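Local coordinates for protein beta-glucosidase (Chaetomella raphigera, PDB 6JXG) that probably hydrolyses terminal, non-reducing beta-D-glucosyl residues with release of beta-D-glucose, as a secreted glycoside hydrolase family 3 enzyme of cellulose degradation, at residues Gly108-Pro113 and Cys153-Ile158. Residues are numbered along the deposited sequence; the frame is centred on the assembly and turned at random.
Sequences GPVAGP and CAKHFI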
# COMPACT_ATOMS: atom_id res chain seq x y z
N GLY A 108 -7.73 1.57 -6.70
CA GLY A 108 -6.63 1.04 -5.87
C GLY A 108 -6.68 -0.50 -5.98
O GLY A 108 -7.63 -1.07 -6.56
N PRO A 109 -5.74 -1.20 -5.36
CA PRO A 109 -4.73 -0.72 -4.50
C PRO A 109 -3.42 -0.29 -5.25
O PRO A 109 -3.36 -0.28 -6.43
CB PRO A 109 -4.46 -1.88 -3.57
CG PRO A 109 -4.66 -3.13 -4.45
CD PRO A 109 -5.69 -2.66 -5.49
N VAL A 110 -2.45 0.15 -4.46
CA VAL A 110 -1.25 0.77 -4.99
C VAL A 110 -0.04 -0.13 -4.89
O VAL A 110 0.45 -0.42 -3.78
CB VAL A 110 -1.00 2.11 -4.24
CG1 VAL A 110 0.33 2.70 -4.66
CG2 VAL A 110 -2.14 3.13 -4.48
N ALA A 111 0.40 -0.63 -6.05
CA ALA A 111 1.67 -1.38 -6.20
C ALA A 111 2.88 -0.54 -6.60
O ALA A 111 4.01 -1.07 -6.57
CB ALA A 111 1.54 -2.45 -7.26
N GLY A 112 2.65 0.69 -7.04
CA GLY A 112 3.71 1.62 -7.56
C GLY A 112 3.23 3.02 -7.18
O GLY A 112 2.19 3.51 -7.62
N PRO A 113 4.00 3.73 -6.36
CA PRO A 113 5.32 3.42 -5.84
C PRO A 113 5.33 2.25 -4.81
O PRO A 113 4.34 2.06 -4.02
CB PRO A 113 5.69 4.68 -5.14
CG PRO A 113 4.37 5.25 -4.63
CD PRO A 113 3.46 4.99 -5.78
N CYS A 153 -8.22 -1.71 -9.40
CA CYS A 153 -7.35 -1.04 -10.32
C CYS A 153 -5.98 -0.93 -9.63
O CYS A 153 -5.71 -0.01 -8.83
CB CYS A 153 -7.85 0.37 -10.65
SG CYS A 153 -6.78 1.19 -11.93
N ALA A 154 -5.08 -1.81 -10.00
CA ALA A 154 -3.72 -1.72 -9.56
C ALA A 154 -2.98 -0.53 -10.20
O ALA A 154 -2.85 -0.45 -11.45
CB ALA A 154 -2.97 -3.02 -9.85
N LYS A 155 -2.43 0.34 -9.38
CA LYS A 155 -1.83 1.59 -9.91
C LYS A 155 -0.51 1.82 -9.15
O LYS A 155 -0.36 1.29 -8.00
CB LYS A 155 -2.82 2.76 -9.76
CG LYS A 155 -3.10 3.27 -8.37
CD LYS A 155 -4.32 4.22 -8.33
CE LYS A 155 -4.29 4.94 -7.01
NZ LYS A 155 -5.39 5.90 -6.83
N HIS A 156 0.44 2.59 -9.66
CA HIS A 156 0.51 3.30 -10.91
C HIS A 156 1.69 2.64 -11.65
O HIS A 156 2.82 2.55 -11.11
CB HIS A 156 0.85 4.78 -10.67
CG HIS A 156 -0.00 5.43 -9.63
ND1 HIS A 156 0.25 5.30 -8.28
CD2 HIS A 156 -1.12 6.18 -9.74
CE1 HIS A 156 -0.67 5.98 -7.61
NE2 HIS A 156 -1.49 6.55 -8.47
N PHE A 157 1.39 2.07 -12.80
CA PHE A 157 2.35 1.33 -13.58
C PHE A 157 3.17 2.31 -14.49
O PHE A 157 2.61 2.83 -15.45
CB PHE A 157 1.62 0.32 -14.49
CG PHE A 157 2.58 -0.59 -15.26
CD1 PHE A 157 3.10 -1.69 -14.66
CD2 PHE A 157 2.98 -0.27 -16.60
CE1 PHE A 157 3.99 -2.56 -15.35
CE2 PHE A 157 3.87 -1.11 -17.29
CZ PHE A 157 4.38 -2.25 -16.64
N ILE A 158 4.45 2.57 -14.24
CA ILE A 158 5.28 2.00 -13.23
C ILE A 158 6.49 2.99 -13.07
O ILE A 158 6.76 3.81 -13.96
CB ILE A 158 5.77 0.56 -13.67
CG1 ILE A 158 6.36 -0.21 -12.49
CG2 ILE A 158 6.71 0.67 -14.88
CD1 ILE A 158 6.48 -1.72 -12.64
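In the TIM-barrel-like N-terminal domain of this family 3 glycoside hydrolase, the segment Gly-108–Pro-113, which follows strand 105-106, continues alongside strand 151-157 in the parallel sense and illustrates how backbone pairing can outlast regular strand geometry. Gly-108, fully extended and without a side chain, lies along Cys-153, whose N donates to Gly-108 O at 3.0 Å from above the carbonyl plane; a cis peptide then leads on to Pro-109. Lys-155 N meets Pro-109 O nearly along its C=O axis, and Ala-111 N bonds weakly to Lys-155 O. These two bonds flank Val-110 and make its single parallel bridge with Lys-155. Lys-155 O also accepts Gly-112 N, on a lone pair at 3.2 Å.

Lys-155 has the most surface buried here. Its CG sits in the crowded position between backbone N and carbonyl carbon (chi1 71°), and the chain beyond is extended, crossing Val-110 obliquely so that CE packs against Val-110 CG2 at 3.8 Å. Lys-155 NZ donates a hydrogen bond to Leu-107 O, just before the segment, with a weak, long ion pair to Asp-58.

Gly-112 CA comes 3.8 Å from His-156 O, with no side chain to hold the segments apart. A cis peptide precedes Pro-113, and another, Lys-155–His-156, puts Lys-155 O and the N-H of His-156 on the same side, where both meet Gly-112. Two bonds grip Gly-112 O: His-156 N, on a lone pair, holds it from the main chain, while ND1, nearly along the C=O axis and so evidently protonated, restrains the ring's rotation. Lys-155 CG covers one face of the imidazole, over its centre, while Gly-112 O approaches the edge, only 8° out of the ring plane and 2.7 Å from His-156 ND1.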